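Local coordinates for type VI secretion system component (Escherichia coli O6, PDB 2P5Z), which is a component of the type VI secretion system that resembles phage T4 tail proteins gp27 and gp5 and is probably part of its cell-puncturing tip, at residues Q122-Y126 with D418-Y424; V131-V135 with F174-L179; G385-V391 with A448-I454; D406-N412 with E425-R430. One frame throughout, in Å; residues are numbered along the deposited sequence.

Interaction 1: Q122-Y126 with D418-Y424; sequences QNAIY and DTWKPGY
Asn123 lays its CB over the six-membered ring of Trp420, 3.5 Å from the ring centroid and 9° off the normal, a CH-pi contact of a methylene with a broad indole face. With CG of Asn123 anti to the carbonyl carbon (chi1 -53°), the amide is carried off the ring, and its OD1 takes the N-H of Gly168. Beneath this pair the backbones are stitched together: Asn123 N bonds Thr419 O at 2.7 Å, Lys421 N returns to Asn123 O at 3.0 Å, and Ile125 N reaches a lone pair of Tyr424 O at 2.9 Å. A type II turn from Lys421 to Tyr424, with Gly423 at positive phi, folds the loop back for that last bond. Around it the packing is tight and largely apolar. The small Ala124 lets CD of Lys421 and CB of Tyr424 come close, while CD1 of Ile125 meets Trp420 CZ3 at 3.9 Å. CD2 of Tyr126 meets CE2 of Tyr424 obliquely, the ring planes at 50°. The Gln122 end is looser: NE2 makes a weak bond to Asp418 O, near the poorly ordered Asp418 side chain. Lys421 passes Gln122 and Ala124 with its extended chain and brings NZ to the ring edge of Tyr126, donating to OH at 2.6 Å and also bonding Gln166 OE1, with Asp171 a more distant, weak partner. This ammonium probably polarises the phenol. Three main-chain bonds and apolar packing, plus the lysine, thus join strand 124-127 of the phage-tail-like part to the OB-domain loop between strands 409-412 and 426-429.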
# COMPACT_ATOMS: atom_id res chain seq x y z
N GLN A 122 -22.82 3.83 2.67
CA GLN A 122 -23.46 4.85 3.48
C GLN A 122 -23.06 4.74 4.94
O GLN A 122 -22.81 3.66 5.44
CB GLN A 122 -24.97 4.77 3.34
CG GLN A 122 -25.52 5.48 2.12
CD GLN A 122 -27.00 5.82 2.28
OE1 GLN A 122 -27.86 4.94 2.21
NE2 GLN A 122 -27.29 7.10 2.49
N ASN A 123 -23.00 5.89 5.62
CA ASN A 123 -22.77 5.91 7.07
C ASN A 123 -24.01 5.55 7.89
O ASN A 123 -25.12 5.96 7.58
CB ASN A 123 -22.26 7.28 7.51
CG ASN A 123 -21.05 7.73 6.73
OD1 ASN A 123 -20.08 6.98 6.57
ND2 ASN A 123 -21.09 8.96 6.24
N ALA A 124 -23.83 4.77 8.96
CA ALA A 124 -24.98 4.37 9.77
C ALA A 124 -24.61 4.00 11.19
O ALA A 124 -23.51 3.51 11.44
CB ALA A 124 -25.70 3.20 9.11
N ILE A 125 -25.53 4.23 12.12
CA ILE A 125 -25.34 3.80 13.51
C ILE A 125 -26.44 2.80 13.85
O ILE A 125 -27.63 3.11 13.75
CB ILE A 125 -25.34 5.00 14.51
CG1 ILE A 125 -24.19 5.94 14.20
CG2 ILE A 125 -25.22 4.53 15.95
CD1 ILE A 125 -24.52 7.38 14.44
N TYR A 126 -26.05 1.60 14.24
CA TYR A 126 -26.99 0.52 14.44
C TYR A 126 -27.14 0.42 15.92
O TYR A 126 -26.16 0.53 16.65
CB TYR A 126 -26.46 -0.81 13.84
CG TYR A 126 -26.39 -0.78 12.32
CD1 TYR A 126 -25.24 -0.33 11.66
CD2 TYR A 126 -27.48 -1.16 11.55
CE1 TYR A 126 -25.19 -0.27 10.28
CE2 TYR A 126 -27.44 -1.11 10.16
CZ TYR A 126 -26.29 -0.67 9.54
OH TYR A 126 -26.24 -0.61 8.17
N ASP A 418 -26.94 13.63 2.36
CA ASP A 418 -27.60 12.36 2.71
C ASP A 418 -26.64 11.16 2.71
O ASP A 418 -26.86 10.15 2.03
CB ASP A 418 -28.83 12.10 1.81
CG ASP A 418 -28.50 12.10 0.31
OD1 ASP A 418 -27.45 12.65 -0.08
OD2 ASP A 418 -29.29 11.53 -0.47
N THR A 419 -25.59 11.26 3.51
CA THR A 419 -24.59 10.21 3.63
C THR A 419 -24.98 9.22 4.73
O THR A 419 -24.31 8.20 4.92
CB THR A 419 -23.19 10.81 3.93
OG1 THR A 419 -23.26 11.64 5.09
CG2 THR A 419 -22.71 11.64 2.75
N TRP A 420 -26.06 9.52 5.43
CA TRP A 420 -26.55 8.70 6.53
C TRP A 420 -27.81 7.94 6.15
O TRP A 420 -28.73 8.52 5.57
CB TRP A 420 -26.77 9.56 7.79
CG TRP A 420 -25.48 10.14 8.29
CD1 TRP A 420 -24.91 11.32 7.91
CD2 TRP A 420 -24.57 9.54 9.22
NE1 TRP A 420 -23.71 11.50 8.56
CE2 TRP A 420 -23.48 10.42 9.36
CE3 TRP A 420 -24.59 8.35 9.95
CZ2 TRP A 420 -22.39 10.13 10.20
CZ3 TRP A 420 -23.50 8.07 10.79
CH2 TRP A 420 -22.42 8.95 10.89
N LYS A 421 -27.83 6.64 6.45
CA LYS A 421 -29.02 5.81 6.27
C LYS A 421 -30.17 6.34 7.14
O LYS A 421 -29.94 6.76 8.28
CB LYS A 421 -28.70 4.35 6.61
CG LYS A 421 -27.82 3.65 5.57
CD LYS A 421 -27.47 2.22 5.98
CE LYS A 421 -26.20 1.72 5.27
NZ LYS A 421 -25.60 0.55 5.97
N PRO A 422 -31.41 6.35 6.59
CA PRO A 422 -32.62 6.84 7.26
C PRO A 422 -32.86 6.22 8.63
O PRO A 422 -32.93 4.99 8.76
CB PRO A 422 -33.74 6.42 6.30
CG PRO A 422 -33.09 6.36 4.97
CD PRO A 422 -31.69 5.88 5.22
N GLY A 423 -32.95 7.07 9.65
CA GLY A 423 -33.20 6.62 11.03
C GLY A 423 -31.99 5.99 11.68
O GLY A 423 -32.10 5.37 12.75
N TYR A 424 -30.84 6.14 11.05
CA TYR A 424 -29.61 5.57 11.56
C TYR A 424 -28.59 6.68 11.80
O TYR A 424 -27.39 6.42 11.84
CB TYR A 424 -29.05 4.56 10.57
CG TYR A 424 -29.79 3.25 10.49
CD1 TYR A 424 -30.61 2.96 9.42
CD2 TYR A 424 -29.63 2.28 11.46
CE1 TYR A 424 -31.27 1.76 9.32
CE2 TYR A 424 -30.29 1.07 11.39
CZ TYR A 424 -31.10 0.80 10.31
OH TYR A 424 -31.76 -0.42 10.22

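Interaction 2: V131-V135 with F174-L179; sequences VPQIV and FVSRLL
Val135 and Val175 meet methyl to methyl between two helical segments, 131-135 and 174-179, that run nearly antiparallel, the N-to-C directions of these segments 165° apart and their axes 10.0 Å from each other. The two side chains cross at about a right angle, and CG1 of Val175 sits equally near both methyls of Val135, 3.9 Å from CG1. The second methyl of Val135, CG2, also turns to Leu179 and touches its CD2 at 3.8 Å, again with the side chains at right angles. One turn back, Val131 directs CG1 away from its own backbone N (chi1 170°), which carries that methyl onto CB of Leu178 at 3.7 Å, with CD2 of Leu179 a little farther off. Ile134 approaches from the flank. Its CG2 branch meets both Leu178 CD1 and CE2 of Phe174, each at 3.9 Å, and lies obliquely to the phenyl ring. Within its own helix Leu178 packs CG over one face of that ring, so leucine and phenylalanine present a joint surface to the isoleucine. Beta-branched residues suit the 131-135 side, where short, stiff side chains fill the space next to the backbone; the longer Leu178, Leu179 and Phe174 reach across from the other. All seven touching residues are buried, and the contact is purely apolar, held by burial of aliphatic surface and van der Waals packing. Phe201 packs on Val135 and Leu179, whereas Val164 packs on Ile134 and Phe174. This is an antiparallel helix pair with an aliphatic seam, packed against strands 161-166 and 196-202 in the phage-tail-like part.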
# COMPACT_ATOMS: atom_id res chain seq x y z
N VAL A 131 -24.02 -8.59 16.28
CA VAL A 131 -23.35 -8.65 14.97
C VAL A 131 -24.19 -9.37 13.88
O VAL A 131 -24.41 -8.78 12.81
CB VAL A 131 -21.88 -9.17 15.05
CG1 VAL A 131 -21.32 -9.45 13.64
CG2 VAL A 131 -20.99 -8.20 15.80
N PRO A 132 -24.68 -10.62 14.15
CA PRO A 132 -25.55 -11.25 13.14
C PRO A 132 -26.78 -10.45 12.71
O PRO A 132 -27.10 -10.41 11.52
CB PRO A 132 -25.99 -12.55 13.81
CG PRO A 132 -24.89 -12.85 14.76
CD PRO A 132 -24.42 -11.54 15.27
N GLN A 133 -27.44 -9.81 13.66
CA GLN A 133 -28.63 -9.02 13.33
C GLN A 133 -28.28 -7.84 12.42
O GLN A 133 -28.98 -7.58 11.42
CB GLN A 133 -29.35 -8.56 14.59
CG GLN A 133 -30.15 -9.65 15.27
CD GLN A 133 -30.66 -9.24 16.64
OE1 GLN A 133 -29.94 -8.62 17.44
NE2 GLN A 133 -31.91 -9.58 16.92
N ILE A 134 -27.18 -7.14 12.75
CA ILE A 134 -26.66 -6.09 11.86
C ILE A 134 -26.37 -6.64 10.46
O ILE A 134 -26.81 -6.05 9.46
CB ILE A 134 -25.40 -5.39 12.46
CG1 ILE A 134 -25.75 -4.73 13.80
CG2 ILE A 134 -24.88 -4.30 11.52
CD1 ILE A 134 -24.56 -4.22 14.60
N VAL A 135 -25.68 -7.79 10.41
CA VAL A 135 -25.33 -8.40 9.12
C VAL A 135 -26.60 -8.78 8.34
O VAL A 135 -26.78 -8.37 7.17
CB VAL A 135 -24.35 -9.58 9.29
CG1 VAL A 135 -24.19 -10.34 7.99
CG2 VAL A 135 -22.99 -9.07 9.75
N PHE A 174 -17.58 -3.46 5.86
CA PHE A 174 -18.21 -3.32 7.17
C PHE A 174 -18.64 -4.65 7.76
O PHE A 174 -18.28 -5.00 8.90
CB PHE A 174 -19.42 -2.38 7.08
CG PHE A 174 -20.12 -2.16 8.40
CD1 PHE A 174 -19.42 -1.71 9.52
CD2 PHE A 174 -21.48 -2.41 8.52
CE1 PHE A 174 -20.05 -1.53 10.73
CE2 PHE A 174 -22.13 -2.22 9.73
CZ PHE A 174 -21.42 -1.78 10.83
N VAL A 175 -19.40 -5.40 6.95
CA VAL A 175 -19.91 -6.71 7.35
C VAL A 175 -18.77 -7.68 7.67
O VAL A 175 -18.79 -8.34 8.72
CB VAL A 175 -20.86 -7.28 6.28
CG1 VAL A 175 -21.03 -8.77 6.43
CG2 VAL A 175 -22.23 -6.57 6.36
N SER A 176 -17.76 -7.71 6.80
CA SER A 176 -16.65 -8.65 6.94
C SER A 176 -15.83 -8.32 8.17
O SER A 176 -15.45 -9.23 8.91
CB SER A 176 -15.77 -8.64 5.69
OG SER A 176 -16.54 -8.83 4.51
N ARG A 177 -15.61 -7.02 8.42
CA ARG A 177 -14.94 -6.57 9.64
C ARG A 177 -15.67 -7.02 10.91
O ARG A 177 -15.05 -7.59 11.82
CB ARG A 177 -14.78 -5.06 9.65
CG ARG A 177 -14.10 -4.55 10.91
CD ARG A 177 -13.65 -3.09 10.83
NE ARG A 177 -14.75 -2.12 10.67
CZ ARG A 177 -15.59 -1.75 11.65
NH1 ARG A 177 -15.51 -2.27 12.87
NH2 ARG A 177 -16.54 -0.86 11.38
N LEU A 178 -17.00 -6.83 10.94
CA LEU A 178 -17.78 -7.22 12.12
C LEU A 178 -17.73 -8.71 12.37
O LEU A 178 -17.52 -9.14 13.51
CB LEU A 178 -19.25 -6.79 12.01
CG LEU A 178 -19.75 -5.34 11.98
CD1 LEU A 178 -21.23 -5.34 12.21
CD2 LEU A 178 -19.07 -4.43 12.98
N LEU A 179 -17.91 -9.50 11.31
CA LEU A 179 -17.82 -10.96 11.42
C LEU A 179 -16.43 -11.41 11.84
O LEU A 179 -16.28 -12.31 12.67
CB LEU A 179 -18.20 -11.61 10.12
CG LEU A 179 -19.62 -11.36 9.61
CD1 LEU A 179 -19.72 -11.92 8.21
CD2 LEU A 179 -20.67 -12.00 10.52

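Interaction 3: G385-V391 with A448-I454; sequences GTLPARV and AGTEVSI
Arg390 and Glu451 both turn CG anti to the carbonyl carbon (chi1 -80° and -74°), so the two chains leave the sheet side by side; a bend at chi2 in the arginine and an extended glutamate then bring NH2 to OE2 at 2.8 Å. The salt bridge is not a flat, two-pronged one, because the guanidinium and carboxylate planes stand 73° apart. Long charged chains suit this solvent-facing pair. The opposite face, bearing Leu387, Ala389, Val452 and Ile454, is apolar: Ala389 CB touches Val452 CG2 and Ile454 CG1, each at 3.9 Å. At the strand end Val391 meets Ala448 CB, the Thr450 methyl CG2 and Val452 CG1. Between the faces runs an antiparallel ladder. Ala389 and Val452 exchange both backbone bonds, as do Leu387 and Ile454, and Val391 N donates to Thr450 O at 2.9 Å. Ile454 O accepts a second bond from Thr386 OG1 at 2.8 Å, with the hydroxyl standing above the carbonyl plane while Leu387 N uses a lone pair. Tyr465 of a second subunit packs on Thr386 and Ser453. Pairing of the first strand, 387-391, with the fourth, 451-456, one face lined with aliphatic side chains, is characteristic of the five-stranded OB fold.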
# COMPACT_ATOMS: atom_id res chain seq x y z
N GLY A 385 -9.76 13.65 13.48
CA GLY A 385 -10.65 14.80 13.49
C GLY A 385 -11.98 14.53 14.17
O GLY A 385 -12.19 13.50 14.83
N THR A 386 -12.91 15.44 13.96
CA THR A 386 -14.11 15.49 14.75
C THR A 386 -15.36 15.47 13.86
O THR A 386 -15.32 15.90 12.71
CB THR A 386 -14.06 16.74 15.65
OG1 THR A 386 -14.78 16.47 16.85
CG2 THR A 386 -14.63 17.95 14.95
N LEU A 387 -16.46 14.94 14.38
CA LEU A 387 -17.71 15.00 13.60
C LEU A 387 -18.68 16.01 14.20
O LEU A 387 -18.91 16.02 15.41
CB LEU A 387 -18.39 13.63 13.52
CG LEU A 387 -17.65 12.53 12.78
CD1 LEU A 387 -18.50 11.27 12.80
CD2 LEU A 387 -17.36 12.99 11.36
N PRO A 388 -19.25 16.87 13.35
CA PRO A 388 -20.27 17.79 13.83
C PRO A 388 -21.57 17.05 14.13
O PRO A 388 -21.92 16.10 13.42
CB PRO A 388 -20.46 18.76 12.67
CG PRO A 388 -20.07 17.98 11.45
CD PRO A 388 -18.99 17.02 11.90
N ALA A 389 -22.25 17.45 15.20
CA ALA A 389 -23.57 16.90 15.47
C ALA A 389 -24.49 17.98 16.02
O ALA A 389 -24.03 19.02 16.47
CB ALA A 389 -23.46 15.76 16.42
N ARG A 390 -25.79 17.72 15.97
CA ARG A 390 -26.78 18.58 16.58
C ARG A 390 -27.44 17.84 17.72
O ARG A 390 -27.92 16.73 17.52
CB ARG A 390 -27.85 18.98 15.58
CG ARG A 390 -27.44 20.10 14.67
CD ARG A 390 -28.64 20.93 14.27
NE ARG A 390 -28.21 22.15 13.57
CZ ARG A 390 -28.08 22.25 12.25
NH1 ARG A 390 -28.33 21.20 11.48
NH2 ARG A 390 -27.68 23.39 11.71
N VAL A 391 -27.46 18.47 18.90
CA VAL A 391 -28.20 17.92 20.05
C VAL A 391 -29.70 18.01 19.77
O VAL A 391 -30.19 19.04 19.34
CB VAL A 391 -27.85 18.63 21.37
CG1 VAL A 391 -28.38 17.84 22.54
CG2 VAL A 391 -26.35 18.78 21.50
N ALA A 448 -30.64 23.22 24.02
CA ALA A 448 -30.15 22.10 23.20
C ALA A 448 -30.86 21.99 21.84
O ALA A 448 -31.86 21.27 21.71
CB ALA A 448 -30.32 20.80 23.91
N GLY A 449 -30.35 22.72 20.87
CA GLY A 449 -30.49 22.42 19.43
C GLY A 449 -29.08 22.74 18.95
O GLY A 449 -28.83 23.01 17.77
N THR A 450 -28.16 22.72 19.91
CA THR A 450 -26.82 23.24 19.74
C THR A 450 -25.90 22.28 18.97
O THR A 450 -26.11 21.06 18.96
CB THR A 450 -26.22 23.56 21.13
OG1 THR A 450 -24.80 23.71 21.03
CG2 THR A 450 -26.53 22.45 22.09
N GLU A 451 -24.89 22.85 18.31
CA GLU A 451 -23.97 22.07 17.50
C GLU A 451 -22.72 21.69 18.28
O GLU A 451 -22.03 22.54 18.83
CB GLU A 451 -23.61 22.81 16.20
CG GLU A 451 -24.75 22.81 15.18
CD GLU A 451 -24.46 23.67 13.94
OE1 GLU A 451 -23.27 23.98 13.68
OE2 GLU A 451 -25.42 24.04 13.23
N VAL A 452 -22.45 20.39 18.33
CA VAL A 452 -21.30 19.90 19.06
C VAL A 452 -20.28 19.21 18.17
O VAL A 452 -20.53 18.94 16.99
CB VAL A 452 -21.72 18.92 20.15
CG1 VAL A 452 -22.44 19.67 21.26
CG2 VAL A 452 -22.58 17.83 19.56
N SER A 453 -19.11 18.95 18.73
CA SER A 453 -18.08 18.21 18.03
C SER A 453 -17.92 16.85 18.67
O SER A 453 -17.76 16.74 19.89
CB SER A 453 -16.76 18.96 18.08
OG SER A 453 -16.73 19.92 17.04
N ILE A 454 -17.99 15.81 17.84
CA ILE A 454 -17.82 14.45 18.32
C ILE A 454 -16.41 13.92 18.04
O ILE A 454 -15.93 13.94 16.89
CB ILE A 454 -18.88 13.51 17.74
CG1 ILE A 454 -20.26 14.14 17.90
CG2 ILE A 454 -18.82 12.16 18.42
CD1 ILE A 454 -20.73 14.16 19.34

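Interaction 4: D406-N412 with E425-R430; sequences DGRYRVN and ESLWVR
The second and third strands of the OB domain form an antiparallel pair, with Tyr409 opposite Val429 and Val411 opposite Leu427 at the hydrogen-bonded positions. Val411 and Leu427 exchange both backbone bonds, Val411 N to Leu427 O at 2.6 Å. Val429 N bonds Tyr409 O almost straight, whereas the return bond from Tyr409 N is weak. The face bearing Tyr409, Val411, Leu427 and Val429 is largely apolar, and CG1 of Val411 meets CG1 of Val429 at 3.8 Å. On the other face Arg410 extends away from its backbone N (chi1 174°), which holds CB over the indole of Trp428, 3.5 Å from the centroid of its six-membered ring, in a CH-pi contact. The chain continues across the ring until CD lies by CZ2, and the guanidinium turns its edge to Ser426. Arg408, bent at chi2 and chi3, crosses Trp428 at about a right angle, one guanidinium face over Trp428 CB; its NH1 and NH2 form salt bridges with Glu162 and Asp404, which probably offset its charge. At the exposed end, extended Arg430 brings NH2 to Asp406 OD1 in a salt bridge of 3.0 Å. The apolar face looks into the barrel, where Val411 meets Ala389 and Val391 of strand 387-391 and Val452 and Ile454 of strand 451-456. Val429 touches Pro464 and Ile466, and a backbone bond from Arg430 to Ile466 brings the third strand beside strand 464-469.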
# COMPACT_ATOMS: atom_id res chain seq x y z
N ASP A 406 -28.00 8.93 32.37
CA ASP A 406 -26.54 8.83 32.42
C ASP A 406 -25.87 10.11 31.92
O ASP A 406 -24.71 10.38 32.24
CB ASP A 406 -26.06 7.63 31.59
CG ASP A 406 -25.88 6.36 32.43
OD1 ASP A 406 -25.13 6.42 33.45
OD2 ASP A 406 -26.50 5.32 32.05
N GLY A 407 -26.64 10.88 31.15
CA GLY A 407 -26.21 12.15 30.53
C GLY A 407 -24.85 12.28 29.85
O GLY A 407 -23.96 12.89 30.44
N ARG A 408 -24.62 11.77 28.63
CA ARG A 408 -25.51 11.00 27.72
C ARG A 408 -26.64 11.71 26.97
O ARG A 408 -27.81 11.35 27.09
CB ARG A 408 -25.95 9.64 28.29
CG ARG A 408 -24.94 8.55 28.14
CD ARG A 408 -24.86 8.09 26.71
NE ARG A 408 -24.72 6.64 26.68
CZ ARG A 408 -25.75 5.80 26.61
NH1 ARG A 408 -25.52 4.50 26.61
NH2 ARG A 408 -27.00 6.24 26.53
N TYR A 409 -26.25 12.69 26.15
CA TYR A 409 -27.15 13.34 25.19
C TYR A 409 -27.40 12.43 23.99
O TYR A 409 -26.53 11.64 23.63
CB TYR A 409 -26.52 14.62 24.68
CG TYR A 409 -26.31 15.69 25.72
CD1 TYR A 409 -25.10 15.79 26.42
CD2 TYR A 409 -27.30 16.63 25.99
CE1 TYR A 409 -24.90 16.78 27.37
CE2 TYR A 409 -27.11 17.63 26.94
CZ TYR A 409 -25.91 17.70 27.63
OH TYR A 409 -25.71 18.69 28.57
N ARG A 410 -28.58 12.53 23.39
CA ARG A 410 -28.81 11.91 22.08
C ARG A 410 -28.53 12.93 20.99
O ARG A 410 -29.17 13.98 20.92
CB ARG A 410 -30.21 11.32 21.90
CG ARG A 410 -30.44 10.81 20.47
CD ARG A 410 -31.68 9.94 20.33
NE ARG A 410 -32.92 10.71 20.33
CZ ARG A 410 -33.46 11.29 19.25
NH1 ARG A 410 -32.87 11.20 18.06
NH2 ARG A 410 -34.59 11.98 19.37
N VAL A 411 -27.58 12.60 20.13
CA VAL A 411 -27.08 13.57 19.20
C VAL A 411 -27.32 13.09 17.77
O VAL A 411 -27.43 11.89 17.51
CB VAL A 411 -25.62 13.89 19.55
CG1 VAL A 411 -24.63 13.13 18.67
CG2 VAL A 411 -25.42 15.36 19.49
N ASN A 412 -27.45 14.03 16.85
CA ASN A 412 -27.85 13.74 15.49
C ASN A 412 -26.81 14.30 14.55
O ASN A 412 -26.47 15.47 14.66
CB ASN A 412 -29.18 14.44 15.21
CG ASN A 412 -29.92 13.86 14.04
OD1 ASN A 412 -29.46 13.93 12.89
ND2 ASN A 412 -31.09 13.29 14.31
N GLU A 425 -29.10 7.89 11.97
CA GLU A 425 -28.27 9.09 12.10
C GLU A 425 -28.06 9.49 13.55
O GLU A 425 -27.41 10.49 13.82
CB GLU A 425 -28.90 10.28 11.37
CG GLU A 425 -29.70 9.94 10.11
CD GLU A 425 -31.19 9.70 10.39
OE1 GLU A 425 -31.63 9.90 11.54
OE2 GLU A 425 -31.91 9.30 9.44
N SER A 426 -28.64 8.75 14.49
CA SER A 426 -28.65 9.27 15.84
C SER A 426 -27.75 8.50 16.80
O SER A 426 -27.60 7.28 16.71
CB SER A 426 -30.08 9.49 16.34
OG SER A 426 -30.53 8.44 17.18
N LEU A 427 -27.14 9.22 17.74
CA LEU A 427 -26.01 8.71 18.49
C LEU A 427 -26.11 9.12 19.95
O LEU A 427 -26.32 10.30 20.24
CB LEU A 427 -24.75 9.29 17.86
CG LEU A 427 -23.36 8.66 17.95
CD1 LEU A 427 -22.57 9.35 18.99
CD2 LEU A 427 -23.39 7.15 18.18
N TRP A 428 -25.95 8.16 20.86
CA TRP A 428 -26.01 8.41 22.30
C TRP A 428 -24.63 8.70 22.86
O TRP A 428 -23.79 7.81 22.92
CB TRP A 428 -26.64 7.23 23.03
CG TRP A 428 -28.12 7.20 22.88
CD1 TRP A 428 -28.85 6.47 21.98
CD2 TRP A 428 -29.07 7.99 23.62
NE1 TRP A 428 -30.19 6.74 22.13
CE2 TRP A 428 -30.35 7.66 23.13
CE3 TRP A 428 -28.95 8.93 24.66
CZ2 TRP A 428 -31.52 8.24 23.64
CZ3 TRP A 428 -30.11 9.50 25.16
CH2 TRP A 428 -31.37 9.15 24.66
N VAL A 429 -24.41 9.93 23.30
CA VAL A 429 -23.04 10.37 23.54
C VAL A 429 -22.83 11.22 24.81
O VAL A 429 -23.69 12.01 25.20
CB VAL A 429 -22.50 11.03 22.24
CG1 VAL A 429 -22.98 12.47 22.05
CG2 VAL A 429 -21.02 10.92 22.14
N ARG A 430 -21.68 11.04 25.47
CA ARG A 430 -21.34 11.81 26.66
C ARG A 430 -20.43 12.98 26.33
O ARG A 430 -19.39 12.80 25.71
CB ARG A 430 -20.67 10.93 27.71
CG ARG A 430 -21.63 9.98 28.39
CD ARG A 430 -21.06 9.37 29.65
NE ARG A 430 -21.96 8.36 30.20
CZ ARG A 430 -21.77 7.72 31.35
NH1 ARG A 430 -20.69 7.98 32.09
NH2 ARG A 430 -22.65 6.83 31.77

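In the fold
Interaction 2 closes first along the chain, entirely between the limbs of interaction 1, which joins the gp27-like part to the loop between the second and third OB strands. Interactions 3 and 4 lie in the OB barrel, centres about 10 Å apart, in the sheet where strands 387-391 and 409-412 are neighbours; 4 falls between the limbs of 3. Interaction 1 is the bridge, its centre about 16 Å from that of 2 and about 15 Å from that of 4, touching both: Tyr126 packs on Phe174 and Ile134, Ile125 on Leu427. The result is a continuous path from helix pair to barrel, consistent with the two domains being held in a defined relation.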